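Local coordinates for BtGH115A (Bacteroides thetaiotaomicron, PDB 5BY3), which hydrolyses 4-O-methyl-alpha-glucuronic acid from decorated arabinogalactans as a family GH115 alpha-glucuronidase, at residues Gln156-Glu161 against Met450-Asp455; Gly371-Phe376 against Tyr415-Gln420; Glu460-His465 against Val659-Gly664; Ala493-Pro498 against Leu663-Lys668; Ser667-Ile672 against Ile767-Met772. One frame throughout, in Å; residues are numbered along the deposited sequence.

Contact 1: Gln156-Glu161 against Met450-Asp455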
# COMPACT_ATOMS: atom_id res chain seq x y z
N GLN A 156 -8.70 -2.23 -22.76
CA GLN A 156 -8.26 -2.47 -21.36
C GLN A 156 -9.35 -3.05 -20.47
O GLN A 156 -10.53 -2.86 -20.75
CB GLN A 156 -7.67 -1.19 -20.73
CG GLN A 156 -6.18 -0.94 -21.01
CD GLN A 156 -5.70 0.41 -20.51
OE1 GLN A 156 -5.17 1.22 -21.28
NE2 GLN A 156 -5.87 0.67 -19.22
N SER A 157 -8.93 -3.72 -19.39
CA SER A 157 -9.78 -4.38 -18.39
C SER A 157 -8.93 -4.66 -17.14
O SER A 157 -7.73 -4.92 -17.26
CB SER A 157 -10.31 -5.72 -18.92
OG SER A 157 -9.28 -6.48 -19.54
N PRO A 158 -9.55 -4.65 -15.94
CA PRO A 158 -8.77 -4.84 -14.70
C PRO A 158 -8.37 -6.29 -14.39
O PRO A 158 -9.18 -7.23 -14.55
CB PRO A 158 -9.72 -4.29 -13.61
CG PRO A 158 -11.07 -4.54 -14.18
CD PRO A 158 -10.94 -4.27 -15.65
N SER A 159 -7.12 -6.45 -13.92
CA SER A 159 -6.63 -7.68 -13.31
C SER A 159 -7.38 -7.98 -11.99
O SER A 159 -7.71 -9.13 -11.71
CB SER A 159 -5.15 -7.56 -13.03
OG SER A 159 -4.37 -7.66 -14.21
N VAL A 160 -7.64 -6.95 -11.18
CA VAL A 160 -8.35 -7.13 -9.90
C VAL A 160 -9.70 -6.42 -9.95
O VAL A 160 -9.80 -5.28 -10.47
CB VAL A 160 -7.45 -6.71 -8.70
CG1 VAL A 160 -8.18 -6.77 -7.35
CG2 VAL A 160 -6.19 -7.59 -8.67
N GLU A 161 -10.74 -7.12 -9.47
CA GLU A 161 -12.14 -6.66 -9.65
C GLU A 161 -12.53 -5.46 -8.76
O GLU A 161 -13.18 -4.51 -9.24
CB GLU A 161 -13.17 -7.81 -9.54
CG GLU A 161 -14.43 -7.50 -10.34
CD GLU A 161 -15.63 -8.42 -10.12
OE1 GLU A 161 -15.54 -9.42 -9.37
OE2 GLU A 161 -16.70 -8.14 -10.72
N MSE A 450 -0.72 -2.39 -10.26
CA MSE A 450 -0.68 -3.84 -10.13
C MSE A 450 -2.06 -4.38 -10.31
O MSE A 450 -2.28 -5.25 -11.15
CB MSE A 450 -0.02 -4.26 -8.83
CG MSE A 450 1.47 -4.28 -9.13
SE MSE A 450 2.48 -4.59 -7.47
CE MSE A 450 2.42 -6.54 -7.79
N ALA A 451 -3.01 -3.77 -9.62
CA ALA A 451 -4.40 -4.20 -9.53
C ALA A 451 -5.12 -3.95 -10.83
O ALA A 451 -6.08 -4.66 -11.14
CB ALA A 451 -5.10 -3.49 -8.37
N TRP A 452 -4.66 -2.95 -11.58
CA TRP A 452 -5.29 -2.63 -12.84
C TRP A 452 -4.77 -3.49 -13.99
O TRP A 452 -5.57 -3.94 -14.83
CB TRP A 452 -5.22 -1.14 -13.17
CG TRP A 452 -5.78 -0.85 -14.57
CD1 TRP A 452 -5.06 -0.66 -15.70
CD2 TRP A 452 -7.16 -0.78 -14.96
NE1 TRP A 452 -5.89 -0.44 -16.76
CE2 TRP A 452 -7.19 -0.52 -16.34
CE3 TRP A 452 -8.38 -0.93 -14.27
CZ2 TRP A 452 -8.39 -0.42 -17.08
CZ3 TRP A 452 -9.59 -0.80 -14.99
CH2 TRP A 452 -9.57 -0.57 -16.38
N ASN A 453 -3.45 -3.69 -14.05
CA ASN A 453 -2.81 -4.48 -15.10
C ASN A 453 -1.52 -5.04 -14.59
O ASN A 453 -0.47 -4.43 -14.76
CB ASN A 453 -2.56 -3.66 -16.36
CG ASN A 453 -2.17 -4.51 -17.58
OD1 ASN A 453 -1.72 -5.67 -17.47
ND2 ASN A 453 -2.37 -3.93 -18.76
N LEU A 454 -1.59 -6.21 -13.96
CA LEU A 454 -0.42 -6.94 -13.44
C LEU A 454 0.68 -7.29 -14.51
O LEU A 454 1.90 -7.17 -14.24
CB LEU A 454 -0.87 -8.20 -12.67
CG LEU A 454 -0.18 -8.62 -11.37
CD1 LEU A 454 -0.32 -10.10 -11.18
CD2 LEU A 454 1.31 -8.29 -11.25
N ASP A 455 0.25 -7.72 -15.71
CA ASP A 455 1.19 -8.12 -16.77
C ASP A 455 2.11 -6.96 -17.15
O ASP A 455 3.31 -7.17 -17.31
CB ASP A 455 0.51 -8.70 -18.04
CG ASP A 455 -0.42 -9.92 -17.76
OD1 ASP A 455 -0.10 -10.84 -16.95
OD2 ASP A 455 -1.51 -9.94 -18.38
O HOH W 1 -2.48 -8.20 -16.17
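Ala451, in the last turn of helix 441-452, opens the contact with its backbone: its O takes the N-H of Val160 at 2.8 Å, while its CB lies 4.0 Å from Val160 CB. Trp452 follows with two functions. Trp452 O receives the N-H of Ser159 at 3.1 Å and also a CA-H...O contact from Pro158 CA. Its indole, with CG anti to the backbone N (chi1 175°), turns back toward the loop; Pro158 CA and Ser157 C sit over one face toward the rim, and Pro158 CB is 3.7 Å from Trp452 CE3. Arg207 makes a cation-pi contact with this ring and Tyr118 meets it edge-to-face. Asn453 caps the next helix through OD1, which bonds Lys456 N and accepts a hydrogen bond from a water. That water also bonds Ser159 OG at 2.8 Å and accepts the N-H of Asp455, so the start of helix 454-459 is tied to the loop. At the end of helix 441-452, where carbonyl oxygens commonly lack helical donors, Ala451 O and Trp452 O thus find N-H donors in the loop leading into barrel strand 162-166, with Pro158 on the indole face.

Contact 2: Gly371-Phe376 against Tyr415-Gln420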
# COMPACT_ATOMS: atom_id res chain seq x y z
N GLY A 371 3.40 -5.44 5.66
CA GLY A 371 3.47 -5.78 4.23
C GLY A 371 3.83 -7.23 3.91
O GLY A 371 4.22 -7.56 2.77
N TYR A 372 3.70 -8.10 4.93
CA TYR A 372 3.80 -9.56 4.75
C TYR A 372 2.46 -10.26 4.92
O TYR A 372 1.93 -10.37 6.04
CB TYR A 372 4.82 -10.16 5.71
CG TYR A 372 6.20 -9.56 5.53
CD1 TYR A 372 7.03 -9.94 4.45
CD2 TYR A 372 6.67 -8.58 6.43
CE1 TYR A 372 8.31 -9.40 4.30
CE2 TYR A 372 7.93 -8.03 6.27
CZ TYR A 372 8.74 -8.43 5.21
OH TYR A 372 10.00 -7.88 5.12
N ILE A 373 1.92 -10.72 3.80
CA ILE A 373 0.61 -11.41 3.76
C ILE A 373 0.58 -12.67 4.65
O ILE A 373 1.43 -13.56 4.49
CB ILE A 373 0.19 -11.71 2.29
CG1 ILE A 373 -0.01 -10.37 1.59
CG2 ILE A 373 -1.10 -12.52 2.23
CD1 ILE A 373 -0.18 -10.42 0.08
N ARG A 374 -0.37 -12.72 5.60
CA ARG A 374 -0.43 -13.86 6.56
C ARG A 374 -0.98 -15.17 5.92
O ARG A 374 -0.53 -16.27 6.25
CB ARG A 374 -1.17 -13.52 7.85
CG ARG A 374 -0.48 -12.48 8.75
CD ARG A 374 -0.78 -12.82 10.21
NE ARG A 374 -0.11 -11.97 11.17
CZ ARG A 374 1.00 -12.30 11.82
NH1 ARG A 374 1.60 -13.48 11.62
NH2 ARG A 374 1.52 -11.44 12.69
N HIS A 375 -1.93 -15.06 4.99
CA HIS A 375 -2.54 -16.27 4.46
C HIS A 375 -2.86 -16.20 2.99
O HIS A 375 -3.48 -15.24 2.52
CB HIS A 375 -3.80 -16.67 5.27
CG HIS A 375 -4.42 -17.95 4.80
ND1 HIS A 375 -4.08 -19.17 5.32
CD2 HIS A 375 -5.32 -18.19 3.82
CE1 HIS A 375 -4.76 -20.12 4.70
NE2 HIS A 375 -5.51 -19.55 3.77
N PHE A 376 -2.42 -17.25 2.30
CA PHE A 376 -2.73 -17.51 0.89
C PHE A 376 -3.78 -18.63 0.73
O PHE A 376 -3.70 -19.65 1.43
CB PHE A 376 -1.44 -17.84 0.15
CG PHE A 376 -0.47 -16.70 0.10
CD1 PHE A 376 0.47 -16.52 1.13
CD2 PHE A 376 -0.52 -15.76 -0.95
CE1 PHE A 376 1.36 -15.44 1.10
CE2 PHE A 376 0.35 -14.68 -0.97
CZ PHE A 376 1.31 -14.53 0.04
N TYR A 415 5.79 -5.22 -4.50
CA TYR A 415 5.76 -6.03 -5.71
C TYR A 415 5.73 -7.52 -5.42
O TYR A 415 4.78 -8.20 -5.85
CB TYR A 415 6.92 -5.77 -6.64
CG TYR A 415 6.83 -6.64 -7.87
CD1 TYR A 415 5.81 -6.45 -8.79
CD2 TYR A 415 7.74 -7.70 -8.10
CE1 TYR A 415 5.67 -7.28 -9.90
CE2 TYR A 415 7.63 -8.53 -9.24
CZ TYR A 415 6.59 -8.30 -10.13
OH TYR A 415 6.43 -9.06 -11.26
N GLN A 416 6.75 -8.03 -4.71
CA GLN A 416 6.86 -9.47 -4.58
C GLN A 416 5.73 -10.13 -3.79
O GLN A 416 5.35 -11.26 -4.09
CB GLN A 416 8.26 -9.94 -4.15
CG GLN A 416 8.48 -10.20 -2.67
CD GLN A 416 8.00 -11.56 -2.14
OE1 GLN A 416 8.09 -12.61 -2.79
NE2 GLN A 416 7.52 -11.53 -0.92
N GLN A 417 5.21 -9.44 -2.78
CA GLN A 417 4.12 -9.95 -2.01
C GLN A 417 2.84 -9.96 -2.82
O GLN A 417 2.10 -10.95 -2.77
CB GLN A 417 3.96 -9.19 -0.70
CG GLN A 417 4.96 -9.58 0.39
CD GLN A 417 4.74 -11.01 0.89
OE1 GLN A 417 5.64 -11.87 0.79
NE2 GLN A 417 3.53 -11.28 1.42
N MSE A 418 2.59 -8.89 -3.57
CA MSE A 418 1.30 -8.70 -4.24
C MSE A 418 1.24 -9.49 -5.52
O MSE A 418 0.17 -9.97 -5.89
CB MSE A 418 0.93 -7.23 -4.53
CG MSE A 418 0.75 -6.39 -3.28
SE MSE A 418 -0.59 -7.10 -2.03
CE MSE A 418 -2.14 -6.99 -3.25
N LYS A 419 2.36 -9.61 -6.21
CA LYS A 419 2.49 -10.54 -7.34
C LYS A 419 2.18 -11.96 -6.85
O LYS A 419 1.33 -12.65 -7.44
CB LYS A 419 3.89 -10.45 -7.96
CG LYS A 419 4.29 -11.57 -8.89
CD LYS A 419 3.87 -11.30 -10.33
CE LYS A 419 4.26 -12.47 -11.24
NZ LYS A 419 3.66 -12.27 -12.59
N GLN A 420 2.81 -12.38 -5.75
CA GLN A 420 2.51 -13.67 -5.18
C GLN A 420 1.03 -13.80 -4.85
O GLN A 420 0.42 -14.82 -5.18
CB GLN A 420 3.40 -14.02 -3.99
CG GLN A 420 3.34 -15.50 -3.61
CD GLN A 420 4.50 -15.93 -2.74
OE1 GLN A 420 4.68 -15.41 -1.63
NE2 GLN A 420 5.29 -16.89 -3.21
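Gln417 reaches from helix 411-423 into the loop 371-376, its chain starting at CB, 3.8 Å from Gly371 O. CG lies anti to the carbonyl carbon (chi1 -78°), and Gln417 CG comes within 3.2 Å of the same Gly371 O. The chain then bends at chi2 (-67°), leaving Gln417 CD 4.0 Å from Gly371 O. At the tip, the amide reaches the backbone of Ile373 and lies beside its CB, the two side chains sliding past each other in opposite directions. The amide also meets the edge of the Phe376 ring near CZ, with the two planes 67° apart. Around this chain the loop adds apolar contacts: Ile373 CD1 packs 4.0 Å from Met418 SE, a selenomethionine, and Phe376 CE2 lies 4.1 Å from Gln420 CG. Ile373 CG2 sits over one face of the Phe376 ring, toward its rim. Val390 of barrel strand 388-393 touches both Ile373 and Met418, and Tyr392 touches Gln417 and Met418. Where the loop that follows barrel strand 362-366 meets helix 411-423, the contact therefore places a buried amide between the loop's backbone and its hydrophobic side chains, with apolar groups closing round a polar tip.

Contact 3: Glu460-His465 against Val659-Gly664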
# COMPACT_ATOMS: atom_id res chain seq x y z
N GLU A 460 7.77 -4.92 -17.23
CA GLU A 460 8.76 -3.92 -16.85
C GLU A 460 9.40 -4.31 -15.51
O GLU A 460 8.81 -4.98 -14.65
CB GLU A 460 8.09 -2.54 -16.67
CG GLU A 460 7.27 -2.02 -17.84
CD GLU A 460 6.12 -1.08 -17.42
OE1 GLU A 460 5.98 -0.68 -16.22
OE2 GLU A 460 5.31 -0.74 -18.33
N GLY A 461 10.60 -3.84 -15.27
CA GLY A 461 11.05 -3.93 -13.87
C GLY A 461 10.04 -3.35 -12.86
O GLY A 461 9.15 -2.56 -13.19
N VAL A 462 10.21 -3.77 -11.62
CA VAL A 462 10.06 -2.90 -10.45
C VAL A 462 10.77 -1.58 -10.70
O VAL A 462 10.21 -0.55 -10.44
CB VAL A 462 10.65 -3.64 -9.20
CG1 VAL A 462 11.45 -2.74 -8.24
CG2 VAL A 462 9.53 -4.35 -8.47
N THR A 463 12.01 -1.63 -11.20
CA THR A 463 12.90 -0.50 -11.46
C THR A 463 12.40 0.33 -12.64
O THR A 463 12.28 1.56 -12.53
CB THR A 463 14.36 -1.02 -11.65
OG1 THR A 463 14.79 -1.60 -10.41
CG2 THR A 463 15.37 0.08 -12.08
N ALA A 464 12.00 -0.33 -13.72
CA ALA A 464 11.42 0.36 -14.87
C ALA A 464 10.11 1.10 -14.54
O ALA A 464 9.83 2.16 -15.12
CB ALA A 464 11.24 -0.57 -16.05
N HIS A 465 9.33 0.57 -13.59
CA HIS A 465 8.12 1.25 -13.09
C HIS A 465 8.48 2.57 -12.39
O HIS A 465 7.96 3.62 -12.77
CB HIS A 465 7.28 0.35 -12.19
CG HIS A 465 5.93 0.93 -11.84
ND1 HIS A 465 5.72 1.75 -10.74
CD2 HIS A 465 4.72 0.82 -12.46
CE1 HIS A 465 4.45 2.11 -10.70
NE2 HIS A 465 3.82 1.55 -11.73
N VAL A 659 16.45 -13.59 -8.55
CA VAL A 659 16.45 -12.34 -7.78
C VAL A 659 15.03 -11.79 -7.77
O VAL A 659 14.38 -11.79 -8.82
CB VAL A 659 17.38 -11.27 -8.40
CG1 VAL A 659 17.54 -10.10 -7.45
CG2 VAL A 659 18.75 -11.83 -8.76
N CYS A 660 14.56 -11.38 -6.59
CA CYS A 660 13.40 -10.51 -6.48
C CYS A 660 13.91 -9.06 -6.64
O CYS A 660 14.63 -8.52 -5.77
CB CYS A 660 12.70 -10.73 -5.13
SG CYS A 660 12.38 -12.47 -4.72
N GLU A 661 13.53 -8.44 -7.76
CA GLU A 661 14.30 -7.32 -8.37
C GLU A 661 15.08 -6.36 -7.47
O GLU A 661 16.31 -6.37 -7.50
CB GLU A 661 13.50 -6.58 -9.43
CG GLU A 661 14.35 -5.69 -10.32
CD GLU A 661 13.55 -5.10 -11.46
OE1 GLU A 661 12.85 -5.87 -12.16
OE2 GLU A 661 13.59 -3.86 -11.64
N GLY A 662 14.45 -5.50 -6.69
CA GLY A 662 15.34 -4.65 -5.85
C GLY A 662 15.27 -4.98 -4.36
O GLY A 662 15.47 -4.10 -3.50
N LEU A 663 14.94 -6.24 -4.05
CA LEU A 663 14.56 -6.62 -2.70
C LEU A 663 15.77 -6.94 -1.80
O LEU A 663 16.79 -7.42 -2.30
CB LEU A 663 13.58 -7.78 -2.79
CG LEU A 663 12.91 -8.30 -1.52
CD1 LEU A 663 11.92 -7.29 -1.02
CD2 LEU A 663 12.19 -9.60 -1.84
N GLY A 664 15.65 -6.66 -0.49
CA GLY A 664 16.67 -7.04 0.53
C GLY A 664 17.73 -6.00 0.84
O GLY A 664 17.79 -4.97 0.20
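The start of helix 462-473 faces a type I beta turn from Cys660 to Leu663, with Val462 and Glu661 closest at 6.5 Å between CA atoms. The turn is closed by its own bond from Leu663 N to Cys660 O, and it presents Glu661 to the helix end. The glutamate has CG anti to the backbone N (chi1 -164°) and an extended chain beyond, which carries the carboxylate across to the first turn of the helix. There Glu661 OE2 accepts the N-H of Thr463 N at 2.8 Å, from above the carboxylate plane, with an N-H...O angle of 158°. The hydroxyl of Thr463 gives the same oxygen a second, weak bond; OG1 stands beside its own backbone N. Glu661 OE1 lies by the N-cap residue, 3.2 Å from Gly461 CA, where the lack of a side chain lets the carboxylate come close. Val462 passes alongside in the opposite direction, its CB 4.1 Å from Glu661 CB. A negative group at the N-terminal end of a helix should be favoured by the helix dipole, and here it comes from a distant part of the chain, linking the family 115 region to the C-terminal domain. The site lies at the surface. Behind it, helix 411-423 supports both partners: Ser412 and Tyr415 touch Val462, while Ser412 and Leu413 touch Leu663. The turn itself leads from strand 658-659 toward strand 670-672, with backbone bonds from Cys660 and Leu663 to Ala669 holding it to the C-terminal sheet.

Contact 4: Ala493-Pro498 against Leu663-Lys668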
# COMPACT_ATOMS: atom_id res chain seq x y z
N ALA A 493 15.64 2.43 4.27
CA ALA A 493 14.40 2.40 5.06
C ALA A 493 13.97 0.95 5.35
O ALA A 493 13.49 0.67 6.43
CB ALA A 493 13.30 3.15 4.38
N HIS A 494 14.22 0.03 4.41
CA HIS A 494 13.94 -1.40 4.57
C HIS A 494 14.80 -1.94 5.72
O HIS A 494 14.36 -2.74 6.54
CB HIS A 494 14.27 -2.10 3.25
CG HIS A 494 13.95 -3.57 3.20
ND1 HIS A 494 12.69 -4.05 2.92
CD2 HIS A 494 14.75 -4.66 3.30
CE1 HIS A 494 12.72 -5.38 2.89
NE2 HIS A 494 13.96 -5.78 3.10
N ILE A 495 16.03 -1.46 5.78
CA ILE A 495 16.96 -1.85 6.82
C ILE A 495 16.45 -1.38 8.18
O ILE A 495 16.50 -2.10 9.17
CB ILE A 495 18.37 -1.33 6.46
CG1 ILE A 495 18.89 -2.19 5.27
CG2 ILE A 495 19.33 -1.39 7.64
CD1 ILE A 495 20.19 -1.78 4.63
N ARG A 496 15.94 -0.16 8.21
CA ARG A 496 15.34 0.38 9.40
C ARG A 496 14.67 1.66 8.97
O ARG A 496 15.31 2.58 8.47
CB ARG A 496 16.39 0.65 10.45
CG ARG A 496 15.77 0.80 11.82
CD ARG A 496 15.85 -0.51 12.58
NE ARG A 496 15.18 -0.38 13.87
CZ ARG A 496 15.03 -1.37 14.75
NH1 ARG A 496 15.48 -2.59 14.48
NH2 ARG A 496 14.38 -1.13 15.90
N LYS A 497 13.35 1.66 9.10
CA LYS A 497 12.51 2.82 8.83
C LYS A 497 12.90 4.00 9.72
O LYS A 497 13.40 3.80 10.84
CB LYS A 497 11.06 2.44 9.08
CG LYS A 497 10.47 1.51 8.04
CD LYS A 497 8.96 1.33 8.15
CE LYS A 497 8.28 1.11 6.79
NZ LYS A 497 8.51 -0.20 6.10
N PRO A 498 12.68 5.23 9.24
CA PRO A 498 12.88 6.41 10.11
C PRO A 498 12.26 6.28 11.49
O PRO A 498 12.95 6.51 12.48
CB PRO A 498 12.21 7.51 9.33
CG PRO A 498 12.53 7.14 7.91
CD PRO A 498 12.39 5.64 7.85
N LEU A 663 14.94 -6.24 -4.05
CA LEU A 663 14.56 -6.62 -2.70
C LEU A 663 15.77 -6.94 -1.80
O LEU A 663 16.79 -7.42 -2.30
CB LEU A 663 13.58 -7.78 -2.79
CG LEU A 663 12.91 -8.30 -1.52
CD1 LEU A 663 11.92 -7.29 -1.02
CD2 LEU A 663 12.19 -9.60 -1.84
N GLY A 664 15.65 -6.66 -0.49
CA GLY A 664 16.67 -7.04 0.53
C GLY A 664 17.73 -6.00 0.84
O GLY A 664 17.79 -4.97 0.20
N TYR A 665 18.59 -6.28 1.84
CA TYR A 665 19.58 -5.31 2.36
C TYR A 665 20.56 -4.72 1.30
O TYR A 665 20.96 -3.56 1.37
CB TYR A 665 20.36 -5.96 3.51
CG TYR A 665 19.72 -5.84 4.90
CD1 TYR A 665 18.33 -5.88 5.05
CD2 TYR A 665 20.52 -5.73 6.06
CE1 TYR A 665 17.74 -5.77 6.29
CE2 TYR A 665 19.94 -5.62 7.33
CZ TYR A 665 18.54 -5.65 7.43
OH TYR A 665 17.87 -5.56 8.63
N GLU A 666 20.92 -5.53 0.32
CA GLU A 666 21.73 -5.04 -0.78
C GLU A 666 21.10 -5.38 -2.14
O GLU A 666 21.79 -5.71 -3.09
CB GLU A 666 23.18 -5.51 -0.65
CG GLU A 666 23.29 -7.02 -0.48
CD GLU A 666 24.57 -7.49 0.21
OE1 GLU A 666 25.20 -6.67 0.93
OE2 GLU A 666 24.90 -8.70 0.03
N SER A 667 19.76 -5.28 -2.20
CA SER A 667 18.98 -5.36 -3.45
C SER A 667 19.16 -6.64 -4.21
O SER A 667 18.83 -6.69 -5.39
CB SER A 667 19.26 -4.18 -4.42
OG SER A 667 19.32 -2.96 -3.71
N LYS A 668 19.67 -7.67 -3.54
CA LYS A 668 19.95 -8.97 -4.18
C LYS A 668 19.28 -10.20 -3.56
O LYS A 668 19.70 -11.31 -3.83
CB LYS A 668 21.47 -9.16 -4.34
CG LYS A 668 22.07 -8.30 -5.46
CD LYS A 668 23.50 -7.84 -5.21
CE LYS A 668 23.85 -6.70 -6.18
NZ LYS A 668 25.32 -6.45 -6.32
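Ile495 lays CG1 over the centre of the Tyr665 ring, a CH-pi contact 3.7 Å from the centroid and 9° off the ring normal. CG1 is placed there by a chi1 of -72°, anti to the carbonyl carbon, and Ile495 CD1 continues to 3.8 Å from Tyr665 O. The neighbouring His494 approaches with the edge of its imidazole: CD2 is 4.2 Å from Tyr665 CD1, which lies near the plane of the histidine ring. His494 NE2 stands 3.9 Å from Gly664 CA, and His494 CE1 comes 4.4 Å from Leu663 CD1. At the backbone angles of Gly664 a CB would jam against the carbonyl O of Leu663, which calls for glycine, and Ser667 N bonds Gly664 O within the loop. Further out, polar bonds fix the tyrosine: its OH bonds Arg738 O, its backbone N bonds Asp769 OD2, and its O receives Arg491 NE from one turn earlier on the same helix as Ile495. Asn739 meanwhile holds His494 O. The contact thus seats the C-terminal end of helix 476-495 on the loop between strands 658-659 and 670-672, with helix 411-423 against Leu663 and strand 766-772 touching Tyr665 through Gln770.

Contact 5: Ser667-Ile672 against Ile767-Met772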
# COMPACT_ATOMS: atom_id res chain seq x y z
N SER A 667 19.76 -5.28 -2.20
CA SER A 667 18.98 -5.36 -3.45
C SER A 667 19.16 -6.64 -4.21
O SER A 667 18.83 -6.69 -5.39
CB SER A 667 19.26 -4.18 -4.42
OG SER A 667 19.32 -2.96 -3.71
N LYS A 668 19.67 -7.67 -3.54
CA LYS A 668 19.95 -8.97 -4.18
C LYS A 668 19.28 -10.20 -3.56
O LYS A 668 19.70 -11.31 -3.83
CB LYS A 668 21.47 -9.16 -4.34
CG LYS A 668 22.07 -8.30 -5.46
CD LYS A 668 23.50 -7.84 -5.21
CE LYS A 668 23.85 -6.70 -6.18
NZ LYS A 668 25.32 -6.45 -6.32
N ALA A 669 18.23 -10.03 -2.76
CA ALA A 669 17.46 -11.20 -2.31
C ALA A 669 16.92 -12.02 -3.49
O ALA A 669 16.59 -11.44 -4.53
CB ALA A 669 16.33 -10.79 -1.36
N ALA A 670 16.83 -13.35 -3.31
CA ALA A 670 16.43 -14.29 -4.40
C ALA A 670 15.64 -15.49 -3.90
O ALA A 670 15.95 -16.00 -2.83
CB ALA A 670 17.64 -14.77 -5.17
N GLU A 671 14.67 -15.95 -4.68
CA GLU A 671 13.78 -17.04 -4.26
C GLU A 671 14.40 -18.38 -4.59
O GLU A 671 14.73 -18.64 -5.74
CB GLU A 671 12.40 -16.94 -4.91
CG GLU A 671 11.45 -18.06 -4.48
CD GLU A 671 10.15 -18.13 -5.29
OE1 GLU A 671 10.12 -17.61 -6.44
OE2 GLU A 671 9.17 -18.74 -4.79
N ILE A 672 14.58 -19.22 -3.58
CA ILE A 672 15.00 -20.61 -3.83
C ILE A 672 13.73 -21.40 -3.83
O ILE A 672 13.04 -21.47 -2.81
CB ILE A 672 15.96 -21.14 -2.76
CG1 ILE A 672 17.12 -20.17 -2.56
CG2 ILE A 672 16.46 -22.53 -3.14
CD1 ILE A 672 17.90 -20.39 -1.28
N ILE A 767 13.00 -16.99 0.73
CA ILE A 767 13.74 -15.98 0.01
C ILE A 767 14.97 -15.62 0.79
O ILE A 767 14.85 -15.06 1.89
CB ILE A 767 12.88 -14.74 -0.31
CG1 ILE A 767 11.77 -15.12 -1.28
CG2 ILE A 767 13.71 -13.65 -0.95
CD1 ILE A 767 10.44 -14.50 -0.90
N LEU A 768 16.12 -15.96 0.22
CA LEU A 768 17.42 -15.69 0.81
C LEU A 768 17.85 -14.26 0.55
O LEU A 768 17.69 -13.75 -0.55
CB LEU A 768 18.48 -16.70 0.31
CG LEU A 768 19.89 -16.56 0.91
CD1 LEU A 768 19.98 -16.95 2.38
CD2 LEU A 768 20.93 -17.31 0.09
N ASP A 769 18.41 -13.63 1.58
CA ASP A 769 18.91 -12.26 1.52
C ASP A 769 20.42 -12.25 1.68
O ASP A 769 21.11 -11.85 0.78
CB ASP A 769 18.26 -11.37 2.60
CG ASP A 769 18.26 -9.89 2.22
OD1 ASP A 769 18.47 -9.63 1.04
OD2 ASP A 769 18.02 -8.99 3.07
N GLN A 770 20.93 -12.68 2.83
CA GLN A 770 22.38 -12.68 3.09
C GLN A 770 22.84 -13.96 3.75
O GLN A 770 22.04 -14.69 4.33
CB GLN A 770 22.78 -11.51 3.95
CG GLN A 770 22.47 -10.16 3.30
CD GLN A 770 22.67 -8.98 4.24
OE1 GLN A 770 22.01 -8.87 5.27
NE2 GLN A 770 23.58 -8.10 3.88
N VAL A 771 24.13 -14.24 3.63
CA VAL A 771 24.81 -15.29 4.38
C VAL A 771 26.15 -14.70 4.85
O VAL A 771 26.87 -14.08 4.05
CB VAL A 771 25.07 -16.54 3.51
CG1 VAL A 771 25.77 -17.61 4.34
CG2 VAL A 771 23.78 -17.14 2.93
N MSE A 772 26.48 -14.86 6.14
CA MSE A 772 27.82 -14.54 6.66
C MSE A 772 28.47 -15.72 7.37
O MSE A 772 27.79 -16.67 7.77
CB MSE A 772 27.79 -13.29 7.52
CG MSE A 772 27.42 -12.06 6.70
SE MSE A 772 25.48 -11.76 6.80
CE MSE A 772 25.44 -9.82 7.15
O HOH W 2 20.35 -8.27 -0.76
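Ala670 and Leu768 form an antiparallel hydrogen-bonded pair: Ala670 N gives to Leu768 O at 2.9 Å, and Leu768 N returns a bond to Ala670 O at 3.1 Å. Leu768 O also takes a CA-H...O contact from Ala669 CA, 3.1 Å away. Next along, a water accepts the N-H of Lys668 and donates to Asp769 OD1, bridging the loop before strand 670-672 to Asp769. The other oxygen, OD2, bonds Gln740 NE2 and Tyr665 N. Glu671 and Ile767 make the following, non-hydrogen-bonded pair, and Glu671 OE1 reaches a salt bridge with Lys673. Strand 766-772 thus joins strand 670-672 to strand 689-696 in the antiparallel sheet of the C-terminal domain; toward the latter, Asp769 and Gln770 both face Arg695 in a classic beta bulge. Packing divides between the two faces. On that of Glu671 and Ile767, Ile767 CG1 lies 4.1 Å from Glu671 CB and Ile767 CG2 3.9 Å from Ala669 CB. Leu768 points to the other face with Ala670, and Leu768 CB meets Ile672 CD1 at 4.1 Å; Leu678 of strand 677-682 touches both Ile672 and Leu768.

In the fold
From the N terminus, contact 1 opens first and closes the longest loop, joining the entry to barrel strand 162-166 with helices late in the barrel. Contact 2 falls wholly within that loop, and the two meet where Met450 packs on helix 411-423. Contacts 3 and 4 open on successive helices, 462-473 and 476-495, and both end on the loop 659-668, sharing Leu663 and Gly664; contact 4 opens within the loop of contact 3 and closes just beyond it. Contact 5 starts on Ser667 and Lys668, where contact 4 ends, and pairs strands 670-672 and 766-772 of the C-terminal sheet. Gln416 touches Leu663 and Ile767, so contacts 2 to 5 gather where the barrel, its following helices and the C-terminal domain meet.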